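Local coordinates for glutaredoxin related protein (Sulfolobus solfataricus, PDB 4MNN), which probably acts as a protein disulfide oxidoreductase in thiol-disulfide exchange, using thioredoxin-type folds of the glutaredoxin family, at residues G17-Q22 / V50-G55; S102-V107 / F158-E163; V86-R91 / Y122-I127. All coordinates share one frame; numbering follows the deposited sequence.

Contact 1 (G17-Q22 / V50-G55); sequences GDITIQ and VKVKRG
Thr20 and Lys53 form an antiparallel hydrogen-bonded pair. Thr20 N donates to Lys53 O at 2.8 Å, and Lys53 N donates back to Thr20 O. Gln22 and Lys51 form a second hydrogen-bonded pair. Between them sits the non-hydrogen-bonded pair Ile21 and Val52. On the face of Thr20, Gln22, Lys51 and Lys53, the Gln22 chain extends beyond CG and lays its amide carbon CD 3.7 Å from Lys53 CD. Gln22 OE1 reaches Lys51 NZ through a water. The other end of the amide, NE2, is hydrogen-bonded to Glu40 of the next strand. Both strands belong to the mixed sheet of the thioredoxin-like fold, where 19-24 runs antiparallel to 49-54. On the face of Ile19, Ile21 and Val52, Ile21 CG2 faces Val50 CG2. Val50 has two conformers, so the closeness of this pair is doubtful. Ile19 CD1 meets Val52 CG1 at 3.9 Å. Helix 71-83 covers these two side chains, with Ile81 on Ile19 and Phe74 and Leu78 on Val52. At the strand end, a water joins Asp18 O, Thr20 OG1 and Gly55 N. Arg54 NH1 is held by Ile81 O of the same helix.

Contact 2 (S102-V107 / F158-E163); sequences SVKLFV and FNDKVE
Lys104 reaches out from its strand to Asp160 in the turn after strand 155-158. Its chain is extended beyond CG, which carries NZ across to the turn. CB and CG come near no atom of 158-163. Lys104 CD is the first to approach, 4.0 Å from Asp160 OD1. Lys104 CE is 3.4 Å from Asp160 OD1. Lys104 NZ forms a salt bridge with Asp160 OD1 at 3.0 Å, meeting the oxygen nearly in line with its C-O bond. Tyr148 OH is hydrogen-bonded to both Lys104 NZ and Asp160 OD1. An alanine in place of Lys104 would probably leave Asp160 OD1 without its positive mate and the turn less firmly held to the strand. Beside this bridge, Asn159 N donates to Ser102 O at 3.0 Å, with an N-H...O angle of 171°. One water links Ser102 OG to Asp160 N, and another links Ser102 N to Asn159 OD1. Val103 runs alongside the Phe158 side chain, with Val103 CG2 4.1 Å from Phe158 CD2. The two residues form an antiparallel non-hydrogen-bonded pair. Lys161 N closes the turn on Phe158 O at 2.9 Å. The arrangement is a type I' beta turn from Phe158 to Lys161, following 155-158, an edge strand of the thioredoxin-fold sheet within this chain.

Contact 3 (V86-R91 / Y122-I127); sequences VNLDER and YQVSQI
Leu88 packs against the side of helix 114-127. Leu88 CD1 lies 3.7 Å from Gln123 CB and 4.1 Å from Ile127 CD1. Val124 CG2 is farther off, 4.4 Å from Leu88 CD1. This is the close part of the contact, together with Val86. Val86 CG2 is 3.6 Å from Gln126 CD and 4.0 Å from Ile127 CG1. The Val86 side chain lies roughly perpendicular to that of Ile127, while Val86 and Gln126 pass head to tail. Gln126 NE2 has its hydrogen bond with Val85 O, just before the segment. The contact thus sets the linker that follows helix 71-83 against the end of helix 114-127, which begins at Cys114 of the Cys111-Cys114 disulfide, a CxxC of thioredoxin type. The end of the Gln123 side chain approaches the linker backbone at Asn87, but the orientation of its amide is uncertain. The other side is looser. Asn87 is exposed and adds little. Beyond Leu88 the linker leaves the helix. Asp89 is the N-cap of helix 90-96, with OD2 accepting from Glu92 N and, weakly, from Arg91 N. Val93 of that helix touches both Leu88 and Ile127.

In the fold
From the N terminus, contact 1 comes first. It joins strands 19-24 and 49-54 and closes a loop holding helix 27-33 and strand 38-41. Strand 57-63 and helix 71-83 follow, and the chain then enters the linker at 86-91, where contact 3 opens. Strand 101-107 opens contact 2 before helix 114-127 closes contact 3. Contact 2 closes last, at the turn after strand 155-158. Contacts 2 and 3 therefore cross, while contact 1 precedes both. Contacts 1 and 2 reach the same mixed sheet on opposite sides of the chain's centre, with centres about 23 Å apart. Contact 3 ties the linker to a helix packed on that sheet.

Contact 1 (G17-Q22 / V50-G55)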
ATOM      1  N   GLY A  17     -17.472  -7.012   3.822  1.00 35.81           N
ATOM      2  CA  GLY A  17     -16.328  -7.142   4.724  1.00 35.96           C
ATOM      3  C   GLY A  17     -16.189  -5.986   5.717  1.00 36.26           C
ATOM      4  O   GLY A  17     -17.153  -5.260   5.952  1.00 33.56           O
ATOM      5  N   ASP A  18     -14.997  -5.812   6.289  1.00 33.52           N
ATOM      6  CA  ASP A  18     -14.770  -4.741   7.253  1.00 34.22           C
ATOM      7  C   ASP A  18     -13.433  -4.040   6.965  1.00 33.56           C
ATOM      8  O   ASP A  18     -12.691  -3.663   7.890  1.00 33.90           O
ATOM      9  CB  ASP A  18     -14.775  -5.285   8.675  1.00 38.20           C
ATOM     10  CG  ASP A  18     -13.565  -6.127   8.977  1.00 41.86           C
ATOM     11  OD1 ASP A  18     -13.012  -6.711   8.020  1.00 44.32           O
ATOM     12  OD2 ASP A  18     -13.171  -6.215  10.169  1.00 44.26           O
ATOM     13  N   ILE A  19     -13.123  -3.885   5.678  1.00 29.33           N
ATOM     14  CA  ILE A  19     -11.918  -3.163   5.302  1.00 27.90           C
ATOM     15  C   ILE A  19     -12.216  -1.717   5.716  1.00 25.17           C
ATOM     16  O   ILE A  19     -13.358  -1.238   5.586  1.00 21.85           O
ATOM     17  CB  ILE A  19     -11.685  -3.219   3.767  1.00 29.98           C
ATOM     18  CG1 ILE A  19     -10.732  -4.352   3.411  1.00 32.85           C
ATOM     19  CG2 ILE A  19     -11.095  -1.892   3.272  1.00 34.36           C
ATOM     20  CD1 ILE A  19      -9.252  -4.057   3.694  1.00 30.60           C
ATOM     21  N   THR A  20     -11.211  -1.036   6.269  1.00 22.77           N
ATOM     22  CA  THR A  20     -11.377   0.356   6.658  1.00 21.26           C
ATOM     23  C   THR A  20     -10.168   1.119   6.110  1.00 20.24           C
ATOM     24  O   THR A  20      -9.045   0.669   6.290  1.00 18.89           O
ATOM     25  CB  THR A  20     -11.391   0.554   8.180  1.00 24.34           C
ATOM     26  OG1 THR A  20     -12.540  -0.094   8.746  1.00 26.33           O
ATOM     27  CG2 THR A  20     -11.489   2.054   8.512  1.00 23.39           C
ATOM     28  N   ILE A  21     -10.414   2.248   5.444  1.00 17.69           N
ATOM     29  CA  ILE A  21      -9.342   3.070   4.895  1.00 17.97           C
ATOM     30  C   ILE A  21      -9.282   4.371   5.681  1.00 17.39           C
ATOM     31  O   ILE A  21     -10.328   4.983   5.904  1.00 17.36           O
ATOM     32  CB  ILE A  21      -9.637   3.429   3.415  1.00 18.14           C
ATOM     33  CG1 ILE A  21      -9.369   2.221   2.527  1.00 21.61           C
ATOM     34  CG2 ILE A  21      -8.838   4.650   2.969  1.00 22.64           C
ATOM     35  CD1 ILE A  21      -9.879   2.407   1.121  1.00 22.58           C
ATOM     36  N   GLN A  22      -8.093   4.769   6.138  1.00 15.75           N
ATOM     37  CA  GLN A  22      -7.974   6.059   6.804  1.00 17.94           C
ATOM     38  C   GLN A  22      -7.151   6.878   5.830  1.00 17.52           C
ATOM     39  O   GLN A  22      -6.093   6.443   5.384  1.00 19.18           O
ATOM     40  CB  GLN A  22      -7.217   5.969   8.121  1.00 17.30           C
ATOM     41  CG  GLN A  22      -7.840   5.029   9.124  1.00 23.45           C
ATOM     42  CD  GLN A  22      -7.123   5.111  10.458  1.00 24.79           C
ATOM     43  OE1 GLN A  22      -5.901   5.194  10.498  1.00 25.18           O
ATOM     44  NE2 GLN A  22      -7.875   5.091  11.543  1.00 26.35           N
ATOM     45  N   VAL A  50      -2.663   7.161   2.978  0.50 15.85           N
ATOM     46  CA  VAL A  50      -3.813   6.284   3.117  0.50 15.52           C
ATOM     47  C   VAL A  50      -3.349   5.031   3.840  0.50 16.37           C
ATOM     48  O   VAL A  50      -2.336   4.433   3.478  0.50 16.46           O
ATOM     49  CB  VAL A  50      -4.454   5.892   1.752  0.50 15.62           C
ATOM     50  CG1 VAL A  50      -3.494   5.087   0.924  0.50 14.24           C
ATOM     51  CG2 VAL A  50      -5.751   5.099   2.004  0.50 14.41           C
ATOM     52  N   LYS A  51      -4.089   4.673   4.887  1.00 16.96           N
ATOM     53  CA  LYS A  51      -3.807   3.506   5.728  1.00 18.03           C
ATOM     54  C   LYS A  51      -4.914   2.502   5.482  1.00 17.58           C
ATOM     55  O   LYS A  51      -6.111   2.870   5.452  1.00 17.97           O
ATOM     56  CB  LYS A  51      -3.821   3.858   7.215  1.00 20.40           C
ATOM     57  CG  LYS A  51      -2.641   4.676   7.633  1.00 25.23           C
ATOM     58  CD  LYS A  51      -2.683   4.971   9.124  1.00 28.49           C
ATOM     59  CE  LYS A  51      -1.289   5.296   9.627  1.00 33.24           C
ATOM     60  NZ  LYS A  51      -1.385   6.046  10.926  1.00 37.08           N
ATOM     61  N   VAL A  52      -4.535   1.237   5.333  1.00 16.82           N
ATOM     62  CA  VAL A  52      -5.529   0.203   5.058  1.00 16.43           C
ATOM     63  C   VAL A  52      -5.564  -0.683   6.286  1.00 17.37           C
ATOM     64  O   VAL A  52      -4.538  -1.180   6.698  1.00 15.09           O
ATOM     65  CB  VAL A  52      -5.122  -0.577   3.820  1.00 18.78           C
ATOM     66  CG1 VAL A  52      -6.019  -1.814   3.647  1.00 16.76           C
ATOM     67  CG2 VAL A  52      -5.245   0.369   2.589  1.00 17.54           C
ATOM     68  N   LYS A  53      -6.760  -0.843   6.862  1.00 17.30           N
ATOM     69  CA  LYS A  53      -6.962  -1.623   8.077  1.00 18.54           C
ATOM     70  C   LYS A  53      -8.137  -2.568   7.983  1.00 21.00           C
ATOM     71  O   LYS A  53      -8.978  -2.491   7.076  1.00 19.40           O
ATOM     72  CB  LYS A  53      -7.266  -0.679   9.256  1.00 18.92           C
ATOM     73  CG  LYS A  53      -6.245   0.442   9.431  1.00 20.46           C
ATOM     74  CD  LYS A  53      -6.701   1.453  10.501  1.00 23.30           C
ATOM     75  CE  LYS A  53      -7.042   0.736  11.828  1.00 26.83           C
ATOM     76  NZ  LYS A  53      -7.359   1.766  12.890  1.00 29.41           N
ATOM     77  N   ARG A  54      -8.171  -3.484   8.936  1.00 23.04           N
ATOM     78  CA  ARG A  54      -9.286  -4.415   9.063  1.00 26.06           C
ATOM     79  C   ARG A  54      -9.281  -4.505  10.583  1.00 27.13           C
ATOM     80  O   ARG A  54      -8.333  -5.014  11.184  1.00 26.07           O
ATOM     81  CB  ARG A  54      -9.000  -5.746   8.365  1.00 27.16           C
ATOM     82  CG  ARG A  54     -10.246  -6.594   8.207  1.00 32.65           C
ATOM     83  CD  ARG A  54     -10.041  -7.909   7.452  1.00 34.97           C
ATOM     84  NE  ARG A  54     -11.137  -8.820   7.784  1.00 39.21           N
ATOM     85  CZ  ARG A  54     -11.513  -9.880   7.063  1.00 41.14           C
ATOM     86  NH1 ARG A  54     -10.886 -10.199   5.925  1.00 39.58           N
ATOM     87  NH2 ARG A  54     -12.535 -10.625   7.488  1.00 41.80           N
ATOM     88  N   GLY A  55     -10.319  -3.943  11.200  1.00 27.72           N
ATOM     89  CA  GLY A  55     -10.367  -3.897  12.650  1.00 27.68           C
ATOM     90  C   GLY A  55      -9.250  -2.991  13.139  1.00 27.89           C
ATOM     91  O   GLY A  55      -9.018  -1.919  12.573  1.00 28.93           O
TER
HETATM   92  O   HOH W   1     -12.285  -2.331   9.924  1.00 36.03           O
HETATM   93  O   HOH W   2      -3.952   6.880  12.101  1.00 46.94           O

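Contact 2 (S102-V107 / F158-E163)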
ATOM      1  N   SER A 102      10.660  -3.326   9.759  1.00 15.94           N
ATOM      2  CA  SER A 102      10.274  -2.332   8.772  1.00 16.12           C
ATOM      3  C   SER A 102      10.620  -2.752   7.354  1.00 13.14           C
ATOM      4  O   SER A 102      11.701  -3.277   7.094  1.00 11.74           O
ATOM      5  CB  SER A 102      10.984  -1.019   9.089  1.00 16.44           C
ATOM      6  OG  SER A 102      10.788  -0.060   8.058  1.00 17.20           O
ATOM      7  N   VAL A 103       9.674  -2.521   6.455  1.00 12.81           N
ATOM      8  CA  VAL A 103       9.874  -2.770   5.036  1.00 11.59           C
ATOM      9  C   VAL A 103       9.312  -1.510   4.375  1.00 12.28           C
ATOM     10  O   VAL A 103       8.120  -1.214   4.514  1.00 14.89           O
ATOM     11  CB  VAL A 103       9.079  -4.014   4.518  1.00 12.93           C
ATOM     12  CG1 VAL A 103       9.311  -4.191   2.982  1.00 13.15           C
ATOM     13  CG2 VAL A 103       9.533  -5.262   5.265  1.00 15.16           C
ATOM     14  N   LYS A 104      10.166  -0.739   3.701  1.00 12.74           N
ATOM     15  CA  LYS A 104       9.721   0.458   3.001  1.00 14.13           C
ATOM     16  C   LYS A 104       9.968   0.312   1.525  1.00 13.67           C
ATOM     17  O   LYS A 104      11.087   0.011   1.096  1.00 15.01           O
ATOM     18  CB  LYS A 104      10.458   1.703   3.484  1.00 14.57           C
ATOM     19  CG  LYS A 104      10.166   1.972   4.952  1.00 17.24           C
ATOM     20  CD  LYS A 104      10.967   3.141   5.504  1.00 19.17           C
ATOM     21  CE  LYS A 104      10.515   3.351   6.970  1.00 21.34           C
ATOM     22  NZ  LYS A 104      11.002   4.613   7.516  1.00 24.91           N
ATOM     23  N   LEU A 105       8.923   0.558   0.755  1.00 12.98           N
ATOM     24  CA  LEU A 105       9.014   0.478  -0.697  1.00 11.13           C
ATOM     25  C   LEU A 105       8.855   1.881  -1.268  1.00 12.59           C
ATOM     26  O   LEU A 105       7.887   2.557  -0.949  1.00 12.02           O
ATOM     27  CB  LEU A 105       7.883  -0.407  -1.255  1.00 13.12           C
ATOM     28  CG  LEU A 105       7.774  -0.344  -2.792  1.00 12.97           C
ATOM     29  CD1 LEU A 105       9.028  -0.947  -3.416  1.00 13.85           C
ATOM     30  CD2 LEU A 105       6.521  -1.117  -3.303  1.00 13.94           C
ATOM     31  N   PHE A 106       9.818   2.325  -2.066  1.00 12.14           N
ATOM     32  CA  PHE A 106       9.728   3.606  -2.740  1.00 12.88           C
ATOM     33  C   PHE A 106       9.307   3.365  -4.176  1.00 13.76           C
ATOM     34  O   PHE A 106       9.860   2.501  -4.852  1.00 15.13           O
ATOM     35  CB  PHE A 106      11.078   4.326  -2.695  1.00 12.38           C
ATOM     36  CG  PHE A 106      11.443   4.772  -1.286  1.00 14.68           C
ATOM     37  CD1 PHE A 106      11.129   6.050  -0.852  1.00 16.88           C
ATOM     38  CD2 PHE A 106      11.966   3.863  -0.372  1.00 12.41           C
ATOM     39  CE1 PHE A 106      11.321   6.420   0.470  1.00 16.25           C
ATOM     40  CE2 PHE A 106      12.164   4.214   0.964  1.00 17.20           C
ATOM     41  CZ  PHE A 106      11.837   5.502   1.377  1.00 14.22           C
ATOM     42  N   VAL A 107       8.337   4.153  -4.631  1.00 15.02           N
ATOM     43  CA  VAL A 107       7.845   4.072  -5.998  1.00 16.62           C
ATOM     44  C   VAL A 107       7.619   5.483  -6.549  1.00 16.43           C
ATOM     45  O   VAL A 107       7.781   6.478  -5.835  1.00 16.41           O
ATOM     46  CB  VAL A 107       6.437   3.360  -6.058  1.00 15.32           C
ATOM     47  CG1 VAL A 107       6.496   1.965  -5.418  1.00 15.16           C
ATOM     48  CG2 VAL A 107       5.365   4.230  -5.330  1.00 13.97           C
ATOM     49  N   PHE A 158      14.979  -2.333   3.952  1.00 15.25           N
ATOM     50  CA  PHE A 158      14.628  -3.173   5.090  1.00 16.61           C
ATOM     51  C   PHE A 158      15.320  -2.663   6.384  1.00 17.58           C
ATOM     52  O   PHE A 158      16.495  -2.297   6.346  1.00 18.19           O
ATOM     53  CB  PHE A 158      15.086  -4.618   4.843  1.00 16.03           C
ATOM     54  CG  PHE A 158      14.481  -5.249   3.612  1.00 18.21           C
ATOM     55  CD1 PHE A 158      15.116  -5.154   2.379  1.00 17.45           C
ATOM     56  CD2 PHE A 158      13.295  -5.948   3.700  1.00 16.66           C
ATOM     57  CE1 PHE A 158      14.576  -5.758   1.240  1.00 17.46           C
ATOM     58  CE2 PHE A 158      12.731  -6.560   2.581  1.00 17.67           C
ATOM     59  CZ  PHE A 158      13.375  -6.469   1.337  1.00 16.57           C
ATOM     60  N   ASN A 159      14.578  -2.651   7.484  1.00 18.86           N
ATOM     61  CA  ASN A 159      15.066  -2.229   8.797  1.00 20.55           C
ATOM     62  C   ASN A 159      15.731  -0.864   8.763  1.00 22.01           C
ATOM     63  O   ASN A 159      16.665  -0.612   9.538  1.00 20.65           O
ATOM     64  CB  ASN A 159      16.022  -3.296   9.361  1.00 21.69           C
ATOM     65  CG  ASN A 159      15.339  -4.643   9.519  1.00 24.09           C
ATOM     66  OD1 ASN A 159      14.354  -4.760  10.246  1.00 25.44           O
ATOM     67  ND2 ASN A 159      15.838  -5.664   8.813  1.00 28.38           N
ATOM     68  N   ASP A 160      15.226   0.014   7.896  1.00 21.50           N
ATOM     69  CA  ASP A 160      15.774   1.377   7.711  1.00 23.96           C
ATOM     70  C   ASP A 160      17.259   1.395   7.366  1.00 25.80           C
ATOM     71  O   ASP A 160      17.945   2.403   7.567  1.00 25.50           O
ATOM     72  CB  ASP A 160      15.555   2.226   8.974  1.00 26.26           C
ATOM     73  CG  ASP A 160      14.099   2.487   9.249  1.00 27.74           C
ATOM     74  OD1 ASP A 160      13.525   3.393   8.627  1.00 29.70           O
ATOM     75  OD2 ASP A 160      13.503   1.769  10.078  1.00 30.11           O
ATOM     76  N   LYS A 161      17.751   0.305   6.795  1.00 24.73           N
ATOM     77  CA  LYS A 161      19.178   0.192   6.479  1.00 26.35           C
ATOM     78  C   LYS A 161      19.480   0.540   5.020  1.00 24.78           C
ATOM     79  O   LYS A 161      18.896  -0.041   4.111  1.00 24.19           O
ATOM     80  CB  LYS A 161      19.621  -1.241   6.748  1.00 28.94           C
ATOM     81  CG  LYS A 161      21.027  -1.428   7.285  1.00 34.84           C
ATOM     82  CD  LYS A 161      22.086  -0.967   6.333  1.00 36.57           C
ATOM     83  CE  LYS A 161      23.466  -1.461   6.775  1.00 38.88           C
ATOM     84  NZ  LYS A 161      24.501  -1.115   5.752  1.00 41.91           N
ATOM     85  N   VAL A 162      20.382   1.488   4.800  1.00 22.14           N
ATOM     86  CA  VAL A 162      20.766   1.843   3.436  1.00 22.03           C
ATOM     87  C   VAL A 162      21.977   0.953   3.175  1.00 23.22           C
ATOM     88  O   VAL A 162      22.985   1.038   3.898  1.00 23.24           O
ATOM     89  CB  VAL A 162      21.197   3.340   3.311  1.00 22.00           C
ATOM     90  CG1 VAL A 162      21.814   3.606   1.925  1.00 21.23           C
ATOM     91  CG2 VAL A 162      20.031   4.221   3.516  1.00 19.31           C
ATOM     92  N   GLU A 163      21.873   0.078   2.177  1.00 22.20           N
ATOM     93  CA  GLU A 163      22.948  -0.847   1.848  1.00 24.79           C
ATOM     94  C   GLU A 163      23.802  -0.138   0.799  1.00 26.06           C
ATOM     95  O   GLU A 163      23.310   0.189  -0.275  1.00 25.45           O
ATOM     96  CB  GLU A 163      22.381  -2.156   1.259  1.00 26.25           C
ATOM     97  CG  GLU A 163      21.518  -3.034   2.219  1.00 26.16           C
ATOM     98  CD  GLU A 163      22.307  -3.559   3.425  1.00 29.44           C
ATOM     99  OE1 GLU A 163      23.550  -3.628   3.339  1.00 28.30           O
ATOM    100  OE2 GLU A 163      21.688  -3.916   4.458  1.00 29.40           O
TER
HETATM  101  O   HOH W   3      12.905  -0.008   6.265  1.00 15.54           O
HETATM  102  O   HOH W   4      13.145  -2.919  11.381  1.00 27.61           O

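Contact 3 (V86-R91 / Y122-I127)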
ATOM      1  N   VAL A  86      -4.626 -14.865  -0.374  1.00 28.47           N
ATOM      2  CA  VAL A  86      -3.313 -14.473  -0.865  1.00 30.12           C
ATOM      3  C   VAL A  86      -3.025 -15.347  -2.091  1.00 29.56           C
ATOM      4  O   VAL A  86      -3.421 -16.516  -2.139  1.00 27.11           O
ATOM      5  CB  VAL A  86      -2.258 -14.668   0.252  1.00 33.42           C
ATOM      6  CG1 VAL A  86      -0.907 -15.030  -0.338  1.00 34.65           C
ATOM      7  CG2 VAL A  86      -2.153 -13.357   1.087  1.00 32.00           C
ATOM      8  N   ASN A  87      -2.360 -14.790  -3.093  1.00 28.52           N
ATOM      9  CA  ASN A  87      -2.077 -15.578  -4.278  1.00 30.15           C
ATOM     10  C   ASN A  87      -0.602 -15.962  -4.468  1.00 30.35           C
ATOM     11  O   ASN A  87      -0.237 -16.528  -5.497  1.00 31.42           O
ATOM     12  CB  ASN A  87      -2.641 -14.867  -5.515  1.00 31.00           C
ATOM     13  CG  ASN A  87      -4.181 -14.791  -5.483  1.00 33.30           C
ATOM     14  OD1 ASN A  87      -4.865 -15.830  -5.464  1.00 33.60           O
ATOM     15  ND2 ASN A  87      -4.727 -13.572  -5.454  1.00 31.65           N
ATOM     16  N   LEU A  88       0.245 -15.655  -3.486  1.00 27.43           N
ATOM     17  CA  LEU A  88       1.652 -16.046  -3.583  1.00 26.30           C
ATOM     18  C   LEU A  88       1.681 -17.581  -3.399  1.00 25.82           C
ATOM     19  O   LEU A  88       0.812 -18.148  -2.726  1.00 23.88           O
ATOM     20  CB  LEU A  88       2.464 -15.359  -2.479  1.00 27.74           C
ATOM     21  CG  LEU A  88       2.480 -13.832  -2.571  1.00 27.96           C
ATOM     22  CD1 LEU A  88       3.328 -13.272  -1.468  1.00 30.72           C
ATOM     23  CD2 LEU A  88       3.030 -13.401  -3.901  1.00 29.31           C
ATOM     24  N   ASP A  89       2.666 -18.262  -3.979  1.00 24.72           N
ATOM     25  CA  ASP A  89       2.720 -19.724  -3.847  1.00 26.10           C
ATOM     26  C   ASP A  89       3.206 -20.128  -2.446  1.00 26.04           C
ATOM     27  O   ASP A  89       3.709 -19.287  -1.699  1.00 25.09           O
ATOM     28  CB  ASP A  89       3.620 -20.333  -4.941  1.00 27.71           C
ATOM     29  CG  ASP A  89       5.090 -19.979  -4.767  1.00 29.45           C
ATOM     30  OD1 ASP A  89       5.664 -19.420  -5.727  1.00 31.06           O
ATOM     31  OD2 ASP A  89       5.681 -20.256  -3.683  1.00 29.66           O
ATOM     32  N   GLU A  90       3.064 -21.404  -2.104  1.00 25.01           N
ATOM     33  CA  GLU A  90       3.434 -21.894  -0.777  1.00 27.10           C
ATOM     34  C   GLU A  90       4.876 -21.627  -0.354  1.00 24.78           C
ATOM     35  O   GLU A  90       5.130 -21.383   0.811  1.00 26.02           O
ATOM     36  CB  GLU A  90       3.160 -23.397  -0.670  1.00 29.51           C
ATOM     37  CG  GLU A  90       1.778 -23.810  -1.147  1.00 34.16           C
ATOM     38  CD  GLU A  90       1.482 -25.312  -0.939  1.00 37.68           C
ATOM     39  OE1 GLU A  90       0.435 -25.779  -1.443  1.00 40.74           O
ATOM     40  OE2 GLU A  90       2.273 -26.018  -0.274  1.00 36.52           O
ATOM     41  N   ARG A  91       5.815 -21.687  -1.280  1.00 24.75           N
ATOM     42  CA  ARG A  91       7.202 -21.451  -0.913  1.00 25.04           C
ATOM     43  C   ARG A  91       7.406 -19.990  -0.565  1.00 23.35           C
ATOM     44  O   ARG A  91       8.049 -19.691   0.431  1.00 23.25           O
ATOM     45  CB  ARG A  91       8.160 -21.848  -2.031  1.00 26.56           C
ATOM     46  CG  ARG A  91       8.178 -23.329  -2.357  1.00 29.80           C
ATOM     47  CD  ARG A  91       7.393 -23.561  -3.641  1.00 31.85           C
ATOM     48  NE  ARG A  91       6.341 -24.503  -3.369  1.00 35.10           N
ATOM     49  CZ  ARG A  91       5.285 -24.695  -4.135  1.00 32.73           C
ATOM     50  NH1 ARG A  91       5.123 -23.992  -5.239  1.00 33.63           N
ATOM     51  NH2 ARG A  91       4.413 -25.615  -3.788  1.00 35.20           N
ATOM     52  N   TYR A 122       2.173  -6.142  -0.710  1.00 14.40           N
ATOM     53  CA  TYR A 122       0.842  -6.027  -0.078  1.00 14.53           C
ATOM     54  C   TYR A 122       0.461  -7.411   0.419  1.00 14.72           C
ATOM     55  O   TYR A 122      -0.136  -7.558   1.491  1.00 14.96           O
ATOM     56  CB  TYR A 122      -0.220  -5.565  -1.068  1.00 14.66           C
ATOM     57  CG  TYR A 122      -0.127  -4.108  -1.444  1.00 14.78           C
ATOM     58  CD1 TYR A 122      -0.482  -3.680  -2.735  1.00 15.23           C
ATOM     59  CD2 TYR A 122       0.284  -3.146  -0.501  1.00 16.14           C
ATOM     60  CE1 TYR A 122      -0.440  -2.316  -3.087  1.00 14.72           C
ATOM     61  CE2 TYR A 122       0.337  -1.767  -0.837  1.00 15.97           C
ATOM     62  CZ  TYR A 122      -0.037  -1.372  -2.132  1.00 16.00           C
ATOM     63  OH  TYR A 122      -0.059  -0.043  -2.475  1.00 16.94           O
ATOM     64  N   GLN A 123       0.810  -8.434  -0.355  1.00 15.00           N
ATOM     65  CA  GLN A 123       0.475  -9.794   0.063  1.00 16.55           C
ATOM     66  C   GLN A 123       1.342 -10.234   1.233  1.00 16.35           C
ATOM     67  O   GLN A 123       0.871 -10.935   2.111  1.00 17.60           O
ATOM     68  CB  GLN A 123       0.587 -10.740  -1.116  1.00 19.21           C
ATOM     69  CG  GLN A 123      -0.535 -10.449  -2.120  1.00 21.53           C
ATOM     70  CD  GLN A 123      -0.426 -11.286  -3.348  1.00 24.88           C
ATOM     71  OE1 GLN A 123       0.203 -10.894  -4.327  1.00 28.34           O
ATOM     72  NE2 GLN A 123      -1.031 -12.467  -3.307  1.00 27.36           N
ATOM     73  N   VAL A 124       2.607  -9.827   1.240  1.00 16.67           N
ATOM     74  CA  VAL A 124       3.468 -10.147   2.366  1.00 16.84           C
ATOM     75  C   VAL A 124       2.893  -9.505   3.664  1.00 16.82           C
ATOM     76  O   VAL A 124       2.890 -10.133   4.742  1.00 16.09           O
ATOM     77  CB  VAL A 124       4.903  -9.635   2.109  1.00 17.87           C
ATOM     78  CG1 VAL A 124       5.752  -9.816   3.347  1.00 17.00           C
ATOM     79  CG2 VAL A 124       5.516 -10.357   0.911  1.00 17.37           C
ATOM     80  N   SER A 125       2.379  -8.277   3.578  1.00 16.09           N
ATOM     81  CA  SER A 125       1.827  -7.614   4.781  1.00 17.63           C
ATOM     82  C   SER A 125       0.594  -8.350   5.315  1.00 18.07           C
ATOM     83  O   SER A 125       0.280  -8.282   6.507  1.00 19.33           O
ATOM     84  CB  SER A 125       1.473  -6.135   4.480  1.00 19.99           C
ATOM     85  OG  SER A 125       0.237  -5.968   3.780  1.00 19.98           O
ATOM     86  N   GLN A 126      -0.093  -9.055   4.421  1.00 20.17           N
ATOM     87  CA  GLN A 126      -1.272  -9.860   4.794  1.00 21.40           C
ATOM     88  C   GLN A 126      -0.873 -11.113   5.563  1.00 23.29           C
ATOM     89  O   GLN A 126      -1.535 -11.502   6.541  1.00 23.22           O
ATOM     90  CB  GLN A 126      -1.983 -10.343   3.541  1.00 25.01           C
ATOM     91  CG  GLN A 126      -3.215  -9.628   3.153  1.00 25.01           C
ATOM     92  CD  GLN A 126      -3.826 -10.258   1.906  1.00 22.87           C
ATOM     93  OE1 GLN A 126      -3.437  -9.942   0.797  1.00 24.20           O
ATOM     94  NE2 GLN A 126      -4.749 -11.174   2.096  1.00 20.78           N
ATOM     95  N   ILE A 127       0.186 -11.769   5.081  1.00 21.34           N
ATOM     96  CA  ILE A 127       0.694 -13.015   5.645  1.00 25.28           C
ATOM     97  C   ILE A 127       1.483 -12.853   6.915  1.00 24.69           C
ATOM     98  O   ILE A 127       1.498 -13.746   7.751  1.00 24.59           O
ATOM     99  CB  ILE A 127       1.709 -13.709   4.683  1.00 28.14           C
ATOM    100  CG1 ILE A 127       1.085 -13.988   3.330  1.00 29.76           C
ATOM    101  CG2 ILE A 127       2.227 -14.995   5.302  1.00 31.93           C
ATOM    102  CD1 ILE A 127       2.129 -14.316   2.310  1.00 31.68           C
TER